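Local coordinates for protein archaemetzincin (Archaeoglobus fulgidus, PDB 3ZVS) that is probably a zinc-dependent metalloprotease of the metzincin type, with one catalytic and one apparently structural zinc and no known natural substrate, at residues S52-P61 against E84-V93; K113-H121 against N131-S139. All blocks are in the same frame, centred on the assembly; numbering follows the deposited sequence. Where two conformers were deposited one is given.

Contact 1. Residues S52-P61 against E84-V93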
loop_
_atom_site.group_PDB
_atom_site.type_symbol
_atom_site.label_atom_id
_atom_site.label_comp_id
_atom_site.label_asym_id
_atom_site.label_seq_id
_atom_site.Cartn_x
_atom_site.Cartn_y
_atom_site.Cartn_z
ATOM N N SER A 52 8.436 -8.056 -2.682
ATOM C CA SER A 52 8.070 -6.661 -2.738
ATOM C C SER A 52 9.155 -5.709 -3.187
ATOM O O SER A 52 8.878 -4.712 -3.885
ATOM C CB SER A 52 7.551 -6.231 -1.342
ATOM O OG SER A 52 8.543 -6.365 -0.334
ATOM N N THR A 53 10.411 -6.026 -2.819
ATOM C CA THR A 53 11.545 -5.186 -3.173
ATOM C C THR A 53 11.760 -5.208 -4.688
ATOM O O THR A 53 12.020 -4.192 -5.310
ATOM C CB THR A 53 12.798 -5.668 -2.449
ATOM O OG1 THR A 53 12.471 -5.932 -1.080
ATOM C CG2 THR A 53 13.912 -4.628 -2.517
ATOM N N CYS A 54 11.627 -6.400 -5.247
ATOM C CA CYS A 54 11.653 -6.609 -6.683
ATOM C C CYS A 54 10.573 -5.748 -7.363
ATOM O O CYS A 54 10.864 -5.032 -8.328
ATOM C CB CYS A 54 11.482 -8.106 -6.952
ATOM S SG CYS A 54 11.620 -8.645 -8.666
ATOM N N ILE A 55 9.332 -5.822 -6.876
ATOM C CA ILE A 55 8.239 -5.056 -7.465
ATOM C C ILE A 55 8.540 -3.566 -7.424
ATOM O O ILE A 55 8.373 -2.863 -8.416
ATOM C CB ILE A 55 6.924 -5.339 -6.749
ATOM C CG1 ILE A 55 6.503 -6.798 -6.989
ATOM C CG2 ILE A 55 5.846 -4.383 -7.215
ATOM C CD1 ILE A 55 5.366 -7.237 -6.098
ATOM N N LEU A 56 9.005 -3.077 -6.295
ATOM C CA LEU A 56 9.348 -1.652 -6.190
ATOM C C LEU A 56 10.320 -1.190 -7.268
ATOM O O LEU A 56 10.175 -0.135 -7.852
ATOM C CB LEU A 56 10.005 -1.322 -4.848
ATOM C CG LEU A 56 9.162 -1.189 -3.619
ATOM C CD1 LEU A 56 10.016 -0.756 -2.441
ATOM C CD2 LEU A 56 8.064 -0.169 -3.860
ATOM N N ARG A 57 11.359 -2.000 -7.504
ATOM C CA ARG A 57 12.401 -1.636 -8.459
ATOM C C ARG A 57 11.849 -1.424 -9.842
ATOM O O ARG A 57 12.400 -0.670 -10.635
ATOM C CB ARG A 57 13.464 -2.747 -8.533
ATOM C CG ARG A 57 14.667 -2.512 -7.661
ATOM C CD ARG A 57 15.862 -3.399 -8.099
ATOM N NE ARG A 57 15.477 -4.794 -8.270
ATOM C CZ ARG A 57 15.387 -5.661 -7.262
ATOM N NH1 ARG A 57 15.613 -5.277 -6.023
ATOM N NH2 ARG A 57 15.012 -6.887 -7.529
ATOM N N MET A 58 10.756 -2.111 -10.176
ATOM C CA MET A 58 10.210 -2.093 -11.523
ATOM C C MET A 58 9.189 -0.944 -11.732
ATOM O O MET A 58 8.797 -0.613 -12.862
ATOM C CB MET A 58 9.651 -3.498 -11.822
ATOM C CG MET A 58 10.763 -4.604 -11.870
ATOM S SD MET A 58 10.298 -6.390 -12.091
ATOM C CE MET A 58 9.850 -6.394 -13.808
ATOM N N LEU A 59 8.787 -0.290 -10.643
ATOM C CA LEU A 59 7.888 0.838 -10.744
ATOM C C LEU A 59 8.660 2.061 -11.222
ATOM O O LEU A 59 9.857 2.176 -10.955
ATOM C CB LEU A 59 7.260 1.108 -9.368
ATOM C CG LEU A 59 6.250 0.057 -8.911
ATOM C CD1 LEU A 59 5.833 0.315 -7.465
ATOM C CD2 LEU A 59 5.021 0.014 -9.823
ATOM N N PRO A 60 7.979 2.990 -11.900
ATOM C CA PRO A 60 8.683 4.217 -12.268
ATOM C C PRO A 60 8.959 5.041 -11.025
ATOM O O PRO A 60 8.090 5.093 -10.148
ATOM C CB PRO A 60 7.681 4.936 -13.179
ATOM C CG PRO A 60 6.352 4.431 -12.781
ATOM C CD PRO A 60 6.565 3.013 -12.323
ATOM N N PRO A 61 10.142 5.659 -10.933
ATOM C CA PRO A 61 10.481 6.487 -9.768
ATOM C C PRO A 61 9.866 7.893 -9.847
ATOM O O PRO A 61 10.568 8.906 -9.856
ATOM C CB PRO A 61 12.014 6.539 -9.820
ATOM C CG PRO A 61 12.336 6.408 -11.261
ATOM C CD PRO A 61 11.277 5.531 -11.868
ATOM N N GLU A 84 5.729 -2.464 0.996
ATOM C CA GLU A 84 7.088 -1.975 1.128
ATOM C C GLU A 84 7.146 -0.606 0.467
ATOM O O GLU A 84 6.490 -0.362 -0.565
ATOM C CB GLU A 84 8.142 -2.917 0.515
ATOM C CG GLU A 84 9.594 -2.475 0.906
ATOM C CD GLU A 84 10.714 -3.370 0.424
ATOM O OE1 GLU A 84 10.426 -4.392 -0.180
ATOM O OE2 GLU A 84 11.894 -3.031 0.669
ATOM N N ALA A 85 7.885 0.320 1.070
ATOM C CA ALA A 85 7.978 1.668 0.583
ATOM C C ALA A 85 9.398 2.195 0.644
ATOM O O ALA A 85 10.198 1.779 1.497
ATOM C CB ALA A 85 7.040 2.589 1.413
ATOM N N GLU A 86 9.699 3.132 -0.240
ATOM C CA GLU A 86 10.924 3.929 -0.130
ATOM C C GLU A 86 10.665 5.093 0.833
ATOM O O GLU A 86 9.911 6.006 0.505
ATOM C CB GLU A 86 11.307 4.488 -1.496
ATOM C CG GLU A 86 11.534 3.405 -2.534
ATOM C CD GLU A 86 11.817 3.956 -3.915
ATOM O OE1 GLU A 86 11.360 5.053 -4.248
ATOM O OE2 GLU A 86 12.548 3.288 -4.672
ATOM N N LEU A 87 11.286 5.075 2.013
ATOM C CA LEU A 87 11.061 6.127 3.001
ATOM C C LEU A 87 11.551 7.478 2.476
ATOM O O LEU A 87 12.741 7.636 2.188
ATOM C CB LEU A 87 11.776 5.768 4.306
ATOM C CG LEU A 87 11.565 6.782 5.429
ATOM C CD1 LEU A 87 10.188 6.731 6.056
ATOM C CD2 LEU A 87 12.617 6.601 6.523
ATOM N N GLY A 88 10.628 8.413 2.301
ATOM C CA GLY A 88 10.934 9.707 1.706
ATOM C C GLY A 88 11.371 9.671 0.247
ATOM O O GLY A 88 11.900 10.665 -0.255
ATOM N N GLY A 89 11.126 8.544 -0.429
ATOM C CA GLY A 89 11.480 8.338 -1.841
ATOM C C GLY A 89 10.304 8.589 -2.778
ATOM O O GLY A 89 9.584 9.585 -2.672
ATOM N N ALA A 90 10.109 7.657 -3.723
ATOM C CA ALA A 90 9.096 7.862 -4.739
ATOM C C ALA A 90 8.051 6.768 -4.824
ATOM O O ALA A 90 6.926 7.038 -5.260
ATOM C CB ALA A 90 9.755 8.029 -6.074
ATOM N N ARG A 91 8.425 5.554 -4.424
ATOM C CA ARG A 91 7.651 4.353 -4.761
ATOM C C ARG A 91 7.249 3.527 -3.543
ATOM O O ARG A 91 7.981 3.453 -2.552
ATOM C CB ARG A 91 8.492 3.436 -5.671
ATOM C CG ARG A 91 8.814 4.051 -7.004
ATOM C CD ARG A 91 9.797 3.191 -7.761
ATOM N NE ARG A 91 11.143 3.317 -7.238
ATOM C CZ ARG A 91 12.235 2.970 -7.913
ATOM N NH1 ARG A 91 12.118 2.492 -9.134
ATOM N NH2 ARG A 91 13.439 3.102 -7.359
ATOM N N ALA A 92 6.083 2.885 -3.623
ATOM C CA ALA A 92 5.674 1.874 -2.659
ATOM C C ALA A 92 4.851 0.827 -3.353
ATOM O O ALA A 92 4.383 1.049 -4.493
ATOM C CB ALA A 92 4.869 2.493 -1.517
ATOM N N VAL A 93 4.673 -0.298 -2.685
ATOM C CA VAL A 93 3.796 -1.354 -3.114
ATOM C C VAL A 93 2.920 -1.772 -1.938
ATOM O O VAL A 93 3.346 -1.812 -0.789
ATOM C CB VAL A 93 4.578 -2.544 -3.716
ATOM C CG1 VAL A 93 5.480 -3.154 -2.707
ATOM C CG2 VAL A 93 3.622 -3.602 -4.270
#
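E84 opens the contact by reaching the first turn of helix 52-58: S52 OG and T53 OG1 both hydrogen-bond to its OE1, each at 2.7 Å. T53 OG1 meets the syn lone pair of OE1, whereas S52 OG, which also bonds to Y74 O, comes in on the anti side. The extended side chain, with CG anti to the backbone N (chi1 -170°), carries the carboxylate over to these hydroxyls, and its CG lies 3.8 Å from L56 CD1. E86 turns back within its own hairpin. Just past the type II turn 86-89, its OE1 accepts from the backbone N of A90 and R91, and its OE2 takes NE and NH2 of R91 side-on in a salt bridge. R91 packs against the C-terminal end of the helix and the chain that leaves it. NH1 donates to L59 O at 2.9 Å, with the oxygen only 4° out of the guanidinium plane; P61 CB sits over one face and L56 O over the opposite one. At A92 the backbone receives L56 CD2, 3.4 Å from A92 CA. V93 ends the walk, its CG2 meeting I55 CG2 at 3.8 Å. The N-to-C directions of helix 52-58 and strand 91-93 differ by 138°. I55, L56 and V93 form the apolar middle; E84 takes the helix start, and E86, probably ionised, would balance R91 and fix its rotation as R91 binds L59 O.

Contact 2. Residues K113-H121 against N131-S139. With ZN (zinc ion), chain D; ZN (zinc ion), chain E.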
loop_
_atom_site.group_PDB
_atom_site.type_symbol
_atom_site.label_atom_id
_atom_site.label_comp_id
_atom_site.label_asym_id
_atom_site.label_seq_id
_atom_site.Cartn_x
_atom_site.Cartn_y
_atom_site.Cartn_z
ATOM N N LYS A 113 -6.786 1.924 4.521
ATOM C CA LYS A 113 -5.813 2.085 5.614
ATOM C C LYS A 113 -4.405 1.725 5.168
ATOM O O LYS A 113 -3.459 2.457 5.412
ATOM C CB LYS A 113 -6.176 1.211 6.824
ATOM C CG LYS A 113 -7.342 1.685 7.650
ATOM C CD LYS A 113 -7.615 0.717 8.775
ATOM C CE LYS A 113 -8.764 1.232 9.647
ATOM N NZ LYS A 113 -9.101 0.185 10.624
ATOM N N GLU A 114 -4.281 0.576 4.523
ATOM C CA GLU A 114 -2.962 0.082 4.202
ATOM C C GLU A 114 -2.327 0.844 3.038
ATOM O O GLU A 114 -1.103 1.037 3.000
ATOM C CB GLU A 114 -3.023 -1.430 3.973
ATOM C CG GLU A 114 -3.431 -2.181 5.252
ATOM C CD GLU A 114 -2.455 -1.974 6.358
ATOM O OE1 GLU A 114 -1.463 -2.714 6.363
ATOM O OE2 GLU A 114 -2.610 -1.063 7.193
ATOM N N ALA A 115 -3.136 1.316 2.089
ATOM C CA ALA A 115 -2.611 2.217 1.058
ATOM C C ALA A 115 -2.108 3.538 1.649
ATOM O O ALA A 115 -1.036 4.006 1.307
ATOM C CB ALA A 115 -3.689 2.508 -0.011
ATOM N N VAL A 116 -2.900 4.136 2.532
ATOM C CA VAL A 116 -2.525 5.365 3.195
ATOM C C VAL A 116 -1.227 5.176 3.966
ATOM O O VAL A 116 -0.335 6.028 3.917
ATOM C CB VAL A 116 -3.664 5.825 4.093
ATOM C CG1 VAL A 116 -3.225 6.985 5.004
ATOM C CG2 VAL A 116 -4.851 6.309 3.241
ATOM N N HIS A 117 -1.109 4.047 4.660
ATOM C CA HIS A 117 0.114 3.707 5.410
ATOM C C HIS A 117 1.350 3.719 4.496
ATOM O O HIS A 117 2.380 4.302 4.784
ATOM C CB HIS A 117 -0.084 2.335 6.048
ATOM C CG HIS A 117 1.078 1.875 6.859
ATOM N ND1 HIS A 117 1.156 2.073 8.225
ATOM C CD2 HIS A 117 2.235 1.248 6.507
ATOM C CE1 HIS A 117 2.292 1.557 8.679
ATOM N NE2 HIS A 117 2.960 1.046 7.656
ATOM N N GLU A 118 1.248 3.021 3.366
ATOM C CA GLU A 118 2.377 2.952 2.449
ATOM C C GLU A 118 2.743 4.331 1.900
ATOM O O GLU A 118 3.901 4.693 1.799
ATOM C CB GLU A 118 2.064 1.986 1.291
ATOM C CG GLU A 118 1.979 0.530 1.714
ATOM C CD GLU A 118 3.160 0.066 2.519
ATOM O OE1 GLU A 118 4.319 0.414 2.165
ATOM O OE2 GLU A 118 2.965 -0.636 3.524
ATOM N N ILE A 119 1.756 5.094 1.501
ATOM C CA ILE A 119 2.015 6.414 0.943
ATOM C C ILE A 119 2.630 7.313 2.029
ATOM O O ILE A 119 3.528 8.078 1.755
ATOM C CB ILE A 119 0.725 7.020 0.318
ATOM C CG1 ILE A 119 0.329 6.255 -0.937
ATOM C CG2 ILE A 119 0.903 8.484 -0.028
ATOM C CD1 ILE A 119 -1.125 6.463 -1.297
ATOM N N GLY A 120 2.171 7.180 3.268
ATOM C CA GLY A 120 2.771 7.930 4.356
ATOM C C GLY A 120 4.262 7.673 4.450
ATOM O O GLY A 120 5.021 8.614 4.692
ATOM N N HIS A 121 4.687 6.424 4.304
ATOM C CA HIS A 121 6.124 6.146 4.264
ATOM C C HIS A 121 6.830 6.852 3.112
ATOM O O HIS A 121 7.916 7.393 3.296
ATOM C CB HIS A 121 6.411 4.664 4.092
ATOM C CG HIS A 121 6.198 3.803 5.308
ATOM N ND1 HIS A 121 6.705 4.088 6.559
ATOM C CD2 HIS A 121 5.606 2.591 5.417
ATOM C CE1 HIS A 121 6.426 3.079 7.382
ATOM N NE2 HIS A 121 5.741 2.170 6.713
ATOM N N ASN A 131 -2.257 6.746 18.041
ATOM C CA ASN A 131 -3.507 6.281 17.478
ATOM C C ASN A 131 -3.516 6.812 16.063
ATOM O O ASN A 131 -3.949 7.923 15.817
ATOM C CB ASN A 131 -4.642 6.879 18.298
ATOM C CG ASN A 131 -5.968 6.226 18.034
ATOM O OD1 ASN A 131 -6.181 5.634 16.980
ATOM N ND2 ASN A 131 -6.888 6.343 18.988
ATOM N N CYS A 132 -2.974 6.029 15.124
ATOM C CA CYS A 132 -2.509 6.565 13.851
ATOM C C CYS A 132 -2.437 5.455 12.810
ATOM O O CYS A 132 -2.009 4.350 13.125
ATOM C CB CYS A 132 -1.107 7.155 14.041
ATOM S SG CYS A 132 -0.461 8.031 12.586
ATOM N N VAL A 133 -2.754 5.808 11.553
ATOM C CA VAL A 133 -2.627 4.875 10.428
ATOM C C VAL A 133 -1.178 4.440 10.203
ATOM O O VAL A 133 -0.956 3.390 9.605
ATOM C CB VAL A 133 -3.214 5.553 9.168
ATOM C CG1 VAL A 133 -2.356 6.726 8.698
ATOM C CG2 VAL A 133 -3.443 4.540 8.060
ATOM N N MET A 134 -0.202 5.239 10.660
ATOM C CA MET A 134 1.201 4.884 10.549
ATOM C C MET A 134 1.702 3.874 11.573
ATOM O O MET A 134 2.879 3.493 11.512
ATOM C CB MET A 134 2.112 6.139 10.533
ATOM C CG MET A 134 1.973 7.028 9.267
ATOM S SD MET A 134 2.051 6.113 7.693
ATOM C CE MET A 134 3.652 5.267 7.847
ATOM N N ARG A 135 0.848 3.387 12.461
ATOM C CA ARG A 135 1.251 2.251 13.304
ATOM C C ARG A 135 1.611 1.078 12.427
ATOM O O ARG A 135 0.902 0.772 11.445
ATOM C CB ARG A 135 0.086 1.765 14.155
ATOM C CG ARG A 135 -0.256 2.573 15.368
ATOM C CD ARG A 135 -1.242 1.717 16.212
ATOM N NE ARG A 135 -2.015 2.509 17.162
ATOM C CZ ARG A 135 -3.202 2.170 17.631
ATOM N NH1 ARG A 135 -3.813 1.048 17.222
ATOM N NH2 ARG A 135 -3.777 2.958 18.521
ATOM N N PHE A 136 2.691 0.382 12.761
ATOM C CA PHE A 136 2.916 -0.944 12.215
ATOM C C PHE A 136 1.804 -1.893 12.613
ATOM O O PHE A 136 1.358 -1.880 13.779
ATOM C CB PHE A 136 4.249 -1.481 12.709
ATOM C CG PHE A 136 4.506 -2.915 12.315
ATOM C CD1 PHE A 136 5.010 -3.231 11.067
ATOM C CD2 PHE A 136 4.189 -3.954 13.195
ATOM C CE1 PHE A 136 5.223 -4.545 10.704
ATOM C CE2 PHE A 136 4.421 -5.276 12.827
ATOM C CZ PHE A 136 4.930 -5.554 11.575
ATOM N N SER A 137 1.347 -2.712 11.671
ATOM C CA SER A 137 0.356 -3.752 11.961
ATOM C C SER A 137 0.934 -5.113 11.741
ATOM O O SER A 137 1.402 -5.426 10.636
ATOM C CB SER A 137 -0.890 -3.606 11.075
ATOM O OG SER A 137 -1.521 -2.347 11.268
ATOM N N ASN A 138 0.954 -5.931 12.779
ATOM C CA ASN A 138 1.517 -7.262 12.642
ATOM C C ASN A 138 0.596 -8.180 11.876
ATOM O O ASN A 138 1.059 -9.061 11.158
ATOM C CB ASN A 138 1.798 -7.865 14.031
ATOM C CG ASN A 138 2.779 -8.990 13.953
ATOM O OD1 ASN A 138 3.829 -8.839 13.338
ATOM N ND2 ASN A 138 2.421 -10.140 14.493
ATOM N N SER A 139 -0.694 -7.984 12.083
ATOM C CA SER A 139 -1.751 -8.826 11.519
ATOM C C SER A 139 -2.902 -7.929 11.109
ATOM O O SER A 139 -2.944 -6.741 11.469
ATOM C CB SER A 139 -2.282 -9.767 12.590
ATOM O OG SER A 139 -2.950 -8.998 13.567
HETATM ZN ZN ZN D . 4.952 0.471 7.587
HETATM ZN ZN ZN E . 1.231 9.256 13.680
#
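H117 and M134 form the tight centre of this contact, beside the catalytic zinc. H117 ND1 donates to V133 O at 2.8 Å with an N-H...O angle of 172°; the oxygen lies in the ring plane and is met on a lone pair. With CG anti to the backbone N (chi1 -179°), the imidazole swings out from the helix, and NE2 binds the zinc at 2.1 Å. M134, bent at chi2 and chi3, brings its CE over faces of both zinc-binding rings: 3.6 Å from the H121 centroid and 4.1 Å from that of H117. Its SD passes 3.9 Å from G120 CA, where a side chain would clash. With an alanine here instead of M134, both imidazole faces would probably lose their methyl partner and a gap would open beside G120. Alongside, V133 CG1 meets V116 CG1 at 3.8 Å. From F136 onward the fit slackens: exposed F136 barely meets the helix, and S137 OG and E114 OE2 are joined through K146 instead. This is the metzincin Met-turn, whose methionine underlies the zinc-bound histidines. One short turn joins the two metal sites: C132 SG binds the second, apparently structural zinc and accepts from M134 N, while the V133 carbonyl fixes the H117 ring and probably polarises it.

In the fold
From the N terminus, the chain first runs through strand 2-7, helix 12-26 and strand 29-32 before contact 1 begins at helix 52-58. Contact 1 then closes the loop that passes through strands 65-69 and 73-74 and returns as the hairpin of 83-85 and 91-95, setting the helix against that edge of the five-stranded sheet. Strand 91-95 leads into helix 104-122, where contact 2 starts; it closes a shorter loop containing H127, the third histidine ligand of the catalytic zinc, and C128, and brings the loop before helix 140-145 back against helix 104-122. The two contacts follow in series, neither nested nor crossed. They meet where A85 packs against H121 and G88 N probably bonds to H121 O, tying the sheet edge to the active-site helix.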